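Putative peptidase (Chlamydophila abortus, PDB 3CE2) probably acts as a zinc-dependent oligopeptidase of the M3B family, degrading small bioactive peptides. Local coordinates at residues A[287-301]-A[596-610]. Sequence-based numbering, arbitrary orientation.
Sequences IVKKNSSLITKYFSI and FCFIEKKIQELSSLI
With CG set opposite its carbonyl carbon (chi1 -73°), Phe596 carries its ring up against the turn that joins helices 278-289 and 292-306. There Asn291, whose CG likewise lies opposite the carbonyl carbon, sets CB over one face, 4.2 Å from the ring centroid in a CH-pi contact, while its amide, tilted 32° from the ring, passes nearest CE2. Ile287 CG2 meets the rim of the same ring at CE2, 3.6 Å away, and Val288 CG2 faces CZ more loosely.

Farther along, the two helices run side by side in the same direction, their axes closing to 10.4 Å and crossing at 21°, and each pushes a knob into the other. Leu294 drops among Phe596, Ile599, Glu600 and Ile603; in return Ile603 fits among Leu294, Lys297, Tyr298 and Ile301. The two knobs touch through Leu294 CD2 and Ile603 CD1, 3.9 Å apart. Beyond them Ile301 splits its branches, CD1 reaching Ile603 CG2 at 3.7 Å and also Ser607 CB, while CG2 rests on Leu606 CD2. That same Leu606 methyl abuts the edge of the Tyr298 ring at CE1. On the more exposed flank, Lys297 stretches out to Glu600, whose chain turns about its CB-CG bond, and a weak salt bridge joins NZ to OE2 at 3.4 Å.

This parallel helix pair lies away from the zinc sites. Helix 451-487 backs it: its Phe466 meets the Tyr298 ring with the two planes nearly parallel, and its Asp463 takes the Tyr298 hydroxyl; helix 494-509 packs against Val288 and Ile295, and helix 536-553 receives Phe598 of the C-terminal helix.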
loop_
_atom_site.group_PDB
_atom_site.type_symbol
_atom_site.label_atom_id
_atom_site.label_comp_id
_atom_site.label_asym_id
_atom_site.label_seq_id
_atom_site.Cartn_x
_atom_site.Cartn_y
_atom_site.Cartn_z
ATOM N N ILE A 287 -12.693 -18.353 0.694
ATOM C CA ILE A 287 -13.647 -17.809 1.660
ATOM C C ILE A 287 -14.374 -16.599 1.089
ATOM O O ILE A 287 -15.580 -16.449 1.266
ATOM C CB ILE A 287 -13.008 -17.480 3.033
ATOM C CG1 ILE A 287 -13.226 -18.631 4.013
ATOM C CG2 ILE A 287 -13.710 -16.333 3.655
ATOM C CD1 ILE A 287 -12.379 -19.891 3.733
ATOM N N VAL A 288 -13.641 -15.748 0.381
ATOM C CA VAL A 288 -14.238 -14.557 -0.174
ATOM C C VAL A 288 -15.299 -14.910 -1.214
ATOM O O VAL A 288 -16.403 -14.378 -1.167
ATOM C CB VAL A 288 -13.184 -13.598 -0.742
ATOM C CG1 VAL A 288 -13.857 -12.532 -1.564
ATOM C CG2 VAL A 288 -12.434 -12.935 0.397
ATOM N N LYS A 289 -14.984 -15.820 -2.133
ATOM C CA LYS A 289 -15.992 -16.289 -3.090
ATOM C C LYS A 289 -17.236 -16.839 -2.398
ATOM O O LYS A 289 -18.348 -16.550 -2.817
ATOM C CB LYS A 289 -15.425 -17.371 -3.999
ATOM C CG LYS A 289 -14.455 -16.856 -5.028
ATOM C CD LYS A 289 -13.946 -17.988 -5.917
ATOM C CE LYS A 289 -12.889 -17.470 -6.881
ATOM N NZ LYS A 289 -12.500 -18.517 -7.869
ATOM N N LYS A 290 -17.058 -17.637 -1.344
ATOM C CA LYS A 290 -18.216 -18.144 -0.623
ATOM C C LYS A 290 -18.998 -17.046 0.083
ATOM O O LYS A 290 -20.084 -17.320 0.581
ATOM C CB LYS A 290 -17.842 -19.213 0.390
ATOM C CG LYS A 290 -17.404 -20.552 -0.191
ATOM C CD LYS A 290 -17.082 -21.472 0.960
ATOM C CE LYS A 290 -15.832 -22.282 0.691
ATOM N NZ LYS A 290 -14.965 -22.377 1.907
ATOM N N ASN A 291 -18.469 -15.817 0.144
ATOM C CA ASN A 291 -19.246 -14.715 0.712
ATOM C C ASN A 291 -19.703 -13.711 -0.310
ATOM O O ASN A 291 -20.169 -12.606 0.050
ATOM C CB ASN A 291 -18.517 -14.012 1.832
ATOM C CG ASN A 291 -18.238 -14.931 3.000
ATOM O OD1 ASN A 291 -18.895 -14.858 4.033
ATOM N ND2 ASN A 291 -17.266 -15.812 2.833
ATOM N N SER A 292 -19.619 -14.126 -1.576
ATOM C CA SER A 292 -20.148 -13.350 -2.692
ATOM C C SER A 292 -21.501 -12.763 -2.359
ATOM O O SER A 292 -21.822 -11.637 -2.790
ATOM C CB SER A 292 -20.206 -14.165 -3.995
ATOM O OG SER A 292 -20.415 -15.561 -3.787
ATOM N N SER A 293 -22.286 -13.502 -1.570
ATOM C CA SER A 293 -23.624 -13.035 -1.190
ATOM C C SER A 293 -23.571 -11.649 -0.550
ATOM O O SER A 293 -24.537 -10.888 -0.599
ATOM C CB SER A 293 -24.332 -14.034 -0.272
ATOM O OG SER A 293 -23.583 -14.275 0.914
ATOM N N LEU A 294 -22.432 -11.304 0.040
ATOM C CA LEU A 294 -22.345 -9.997 0.658
ATOM C C LEU A 294 -22.351 -8.915 -0.407
ATOM O O LEU A 294 -22.944 -7.863 -0.222
ATOM C CB LEU A 294 -21.132 -9.893 1.582
ATOM C CG LEU A 294 -21.409 -10.318 3.028
ATOM C CD1 LEU A 294 -20.371 -9.759 3.940
ATOM C CD2 LEU A 294 -22.765 -9.842 3.501
ATOM N N ILE A 295 -21.715 -9.188 -1.541
ATOM C CA ILE A 295 -21.800 -8.291 -2.680
ATOM C C ILE A 295 -23.267 -8.197 -3.076
ATOM O O ILE A 295 -23.835 -7.103 -3.131
ATOM C CB ILE A 295 -20.922 -8.784 -3.878
ATOM C CG1 ILE A 295 -19.438 -8.650 -3.560
ATOM C CG2 ILE A 295 -21.196 -8.002 -5.149
ATOM C CD1 ILE A 295 -18.583 -9.474 -4.485
ATOM N N THR A 296 -23.894 -9.345 -3.315
ATOM C CA THR A 296 -25.305 -9.351 -3.694
ATOM C C THR A 296 -26.133 -8.472 -2.761
ATOM O O THR A 296 -26.871 -7.616 -3.226
ATOM C CB THR A 296 -25.875 -10.749 -3.666
ATOM O OG1 THR A 296 -24.944 -11.659 -4.266
ATOM C CG2 THR A 296 -27.149 -10.784 -4.411
ATOM N N LYS A 297 -25.999 -8.651 -1.449
ATOM C CA LYS A 297 -26.788 -7.837 -0.508
ATOM C C LYS A 297 -26.596 -6.354 -0.733
ATOM O O LYS A 297 -27.567 -5.630 -0.947
ATOM C CB LYS A 297 -26.448 -8.149 0.954
ATOM C CG LYS A 297 -27.412 -9.084 1.646
ATOM C CD LYS A 297 -26.837 -9.575 2.980
ATOM C CE LYS A 297 -27.794 -10.548 3.692
ATOM N NZ LYS A 297 -27.073 -11.449 4.631
ATOM N N TYR A 298 -25.335 -5.917 -0.683
ATOM C CA TYR A 298 -24.999 -4.492 -0.706
ATOM C C TYR A 298 -25.462 -3.819 -1.965
ATOM O O TYR A 298 -26.114 -2.784 -1.892
ATOM C CB TYR A 298 -23.491 -4.245 -0.548
ATOM C CG TYR A 298 -23.113 -2.776 -0.665
ATOM C CD1 TYR A 298 -23.801 -1.798 0.064
ATOM C CD2 TYR A 298 -22.067 -2.361 -1.502
ATOM C CE1 TYR A 298 -23.461 -0.447 -0.032
ATOM C CE2 TYR A 298 -21.719 -1.008 -1.611
ATOM C CZ TYR A 298 -22.420 -0.063 -0.870
ATOM O OH TYR A 298 -22.075 1.256 -0.960
ATOM N N PHE A 299 -25.123 -4.400 -3.116
ATOM C CA PHE A 299 -25.536 -3.832 -4.395
ATOM C C PHE A 299 -27.051 -3.720 -4.605
ATOM O O PHE A 299 -27.502 -2.768 -5.229
ATOM C CB PHE A 299 -24.872 -4.549 -5.567
ATOM C CG PHE A 299 -23.395 -4.291 -5.679
ATOM C CD1 PHE A 299 -22.787 -3.279 -4.927
ATOM C CD2 PHE A 299 -22.614 -5.029 -6.565
ATOM C CE1 PHE A 299 -21.417 -3.023 -5.023
ATOM C CE2 PHE A 299 -21.232 -4.788 -6.677
ATOM C CZ PHE A 299 -20.634 -3.778 -5.897
ATOM N N SER A 300 -27.852 -4.655 -4.092
ATOM C CA SER A 300 -29.308 -4.520 -4.270
ATOM C C SER A 300 -29.815 -3.336 -3.480
ATOM O O SER A 300 -30.750 -2.647 -3.898
ATOM C CB SER A 300 -30.066 -5.751 -3.804
ATOM O OG SER A 300 -29.196 -6.844 -3.708
ATOM N N ILE A 301 -29.230 -3.105 -2.315
ATOM C CA ILE A 301 -29.617 -1.920 -1.590
ATOM C C ILE A 301 -29.373 -0.733 -2.493
ATOM O O ILE A 301 -30.237 0.114 -2.656
ATOM C CB ILE A 301 -28.801 -1.746 -0.324
ATOM C CG1 ILE A 301 -29.114 -2.879 0.647
ATOM C CG2 ILE A 301 -29.070 -0.383 0.287
ATOM C CD1 ILE A 301 -28.330 -2.786 1.922
ATOM N N PHE A 596 -15.934 -9.811 8.147
ATOM C CA PHE A 596 -17.274 -9.973 7.593
ATOM C C PHE A 596 -18.378 -9.535 8.559
ATOM O O PHE A 596 -19.388 -8.946 8.152
ATOM C CB PHE A 596 -17.487 -11.413 7.151
ATOM C CG PHE A 596 -16.745 -11.772 5.902
ATOM C CD1 PHE A 596 -16.459 -10.818 4.956
ATOM C CD2 PHE A 596 -16.387 -13.077 5.647
ATOM C CE1 PHE A 596 -15.798 -11.146 3.792
ATOM C CE2 PHE A 596 -15.724 -13.415 4.482
ATOM C CZ PHE A 596 -15.427 -12.431 3.553
ATOM N N CYS A 597 -18.172 -9.798 9.841
ATOM C CA CYS A 597 -19.107 -9.318 10.857
ATOM C C CYS A 597 -19.304 -7.821 10.795
ATOM O O CYS A 597 -20.424 -7.319 10.782
ATOM C CB CYS A 597 -18.630 -9.710 12.252
ATOM S SG CYS A 597 -18.881 -11.464 12.578
ATOM N N PHE A 598 -18.195 -7.108 10.781
ATOM C CA PHE A 598 -18.219 -5.670 10.679
ATOM C C PHE A 598 -19.003 -5.221 9.446
ATOM O O PHE A 598 -19.814 -4.300 9.510
ATOM C CB PHE A 598 -16.782 -5.161 10.592
ATOM C CG PHE A 598 -16.669 -3.674 10.582
ATOM C CD1 PHE A 598 -16.350 -2.983 11.751
ATOM C CD2 PHE A 598 -16.874 -2.961 9.411
ATOM C CE1 PHE A 598 -16.241 -1.609 11.746
ATOM C CE2 PHE A 598 -16.773 -1.576 9.400
ATOM C CZ PHE A 598 -16.461 -0.896 10.567
ATOM N N ILE A 599 -18.762 -5.878 8.321
ATOM C CA ILE A 599 -19.388 -5.467 7.085
ATOM C C ILE A 599 -20.887 -5.735 7.158
ATOM O O ILE A 599 -21.698 -4.866 6.827
ATOM C CB ILE A 599 -18.727 -6.179 5.906
ATOM C CG1 ILE A 599 -17.270 -5.732 5.807
ATOM C CG2 ILE A 599 -19.432 -5.888 4.619
ATOM C CD1 ILE A 599 -16.407 -6.706 5.102
ATOM N N GLU A 600 -21.248 -6.924 7.634
ATOM C CA GLU A 600 -22.641 -7.306 7.766
ATOM C C GLU A 600 -23.390 -6.302 8.600
ATOM O O GLU A 600 -24.512 -5.900 8.263
ATOM C CB GLU A 600 -22.730 -8.663 8.434
ATOM C CG GLU A 600 -24.130 -9.190 8.602
ATOM C CD GLU A 600 -24.693 -9.746 7.317
ATOM O OE1 GLU A 600 -24.054 -10.653 6.732
ATOM O OE2 GLU A 600 -25.779 -9.276 6.901
ATOM N N LYS A 601 -22.768 -5.871 9.690
ATOM C CA LYS A 601 -23.444 -4.945 10.565
ATOM C C LYS A 601 -23.752 -3.661 9.823
ATOM O O LYS A 601 -24.826 -3.084 9.979
ATOM C CB LYS A 601 -22.605 -4.637 11.787
ATOM C CG LYS A 601 -23.388 -3.931 12.829
ATOM C CD LYS A 601 -22.499 -3.224 13.810
ATOM C CE LYS A 601 -23.353 -2.301 14.669
ATOM N NZ LYS A 601 -22.610 -1.121 15.162
ATOM N N LYS A 602 -22.807 -3.221 9.003
ATOM C CA LYS A 602 -22.933 -1.935 8.330
ATOM C C LYS A 602 -23.969 -2.036 7.213
ATOM O O LYS A 602 -24.737 -1.096 6.987
ATOM C CB LYS A 602 -21.585 -1.511 7.753
ATOM C CG LYS A 602 -20.579 -1.089 8.778
ATOM C CD LYS A 602 -20.708 0.361 9.115
ATOM C CE LYS A 602 -19.780 0.748 10.241
ATOM N NZ LYS A 602 -20.479 0.452 11.517
ATOM N N ILE A 603 -23.997 -3.175 6.517
ATOM C CA ILE A 603 -24.996 -3.369 5.478
ATOM C C ILE A 603 -26.393 -3.302 6.091
ATOM O O ILE A 603 -27.292 -2.704 5.513
ATOM C CB ILE A 603 -24.810 -4.700 4.730
ATOM C CG1 ILE A 603 -23.492 -4.688 3.954
ATOM C CG2 ILE A 603 -25.969 -4.956 3.786
ATOM C CD1 ILE A 603 -23.229 -5.950 3.197
ATOM N N GLN A 604 -26.561 -3.892 7.274
ATOM C CA GLN A 604 -27.856 -3.869 7.955
ATOM C C GLN A 604 -28.232 -2.484 8.431
ATOM O O GLN A 604 -29.376 -2.085 8.271
ATOM C CB GLN A 604 -27.907 -4.848 9.125
ATOM C CG GLN A 604 -28.080 -6.298 8.707
ATOM C CD GLN A 604 -27.776 -7.268 9.858
ATOM O OE1 GLN A 604 -27.708 -8.489 9.660
ATOM N NE2 GLN A 604 -27.586 -6.722 11.065
ATOM N N GLU A 605 -27.295 -1.734 9.011
ATOM C CA GLU A 605 -27.622 -0.339 9.359
ATOM C C GLU A 605 -28.159 0.386 8.137
ATOM O O GLU A 605 -29.180 1.045 8.206
ATOM C CB GLU A 605 -26.417 0.434 9.888
ATOM C CG GLU A 605 -25.872 -0.047 11.208
ATOM C CD GLU A 605 -24.812 0.894 11.765
ATOM O OE1 GLU A 605 -24.866 2.102 11.435
ATOM O OE2 GLU A 605 -23.935 0.433 12.538
ATOM N N LEU A 606 -27.463 0.246 7.011
ATOM C CA LEU A 606 -27.804 0.988 5.800
ATOM C C LEU A 606 -29.165 0.557 5.299
ATOM O O LEU A 606 -30.007 1.385 4.920
ATOM C CB LEU A 606 -26.765 0.743 4.704
ATOM C CG LEU A 606 -27.123 1.376 3.352
ATOM C CD1 LEU A 606 -27.098 2.885 3.446
ATOM C CD2 LEU A 606 -26.202 0.916 2.240
ATOM N N SER A 607 -29.358 -0.759 5.310
ATOM C CA SER A 607 -30.565 -1.392 4.816
ATOM C C SER A 607 -31.809 -0.880 5.530
ATOM O O SER A 607 -32.848 -0.697 4.923
ATOM C CB SER A 607 -30.463 -2.900 4.973
ATOM O OG SER A 607 -31.389 -3.532 4.127
ATOM N N SER A 608 -31.713 -0.627 6.818
ATOM C CA SER A 608 -32.874 -0.118 7.501
ATOM C C SER A 608 -32.878 1.420 7.617
ATOM O O SER A 608 -33.632 1.991 8.392
ATOM C CB SER A 608 -33.054 -0.817 8.853
ATOM O OG SER A 608 -31.920 -0.621 9.668
ATOM N N LEU A 609 -32.050 2.102 6.841
ATOM C CA LEU A 609 -32.187 3.549 6.758
ATOM C C LEU A 609 -33.097 3.872 5.585
ATOM O O LEU A 609 -33.765 4.906 5.557
ATOM C CB LEU A 609 -30.836 4.239 6.596
ATOM C CG LEU A 609 -30.013 4.462 7.861
ATOM C CD1 LEU A 609 -28.882 5.426 7.560
ATOM C CD2 LEU A 609 -30.870 4.991 8.980
ATOM N N ILE A 610 -33.133 2.977 4.612
ATOM C CA ILE A 610 -34.101 3.107 3.541
ATOM C C ILE A 610 -35.535 2.788 4.035
ATOM O O ILE A 610 -36.018 1.644 3.964
ATOM C CB ILE A 610 -33.727 2.202 2.365
ATOM C CG1 ILE A 610 -32.185 2.111 2.224
ATOM C CG2 ILE A 610 -34.508 2.631 1.089
ATOM C CD1 ILE A 610 -31.431 3.450 2.067
#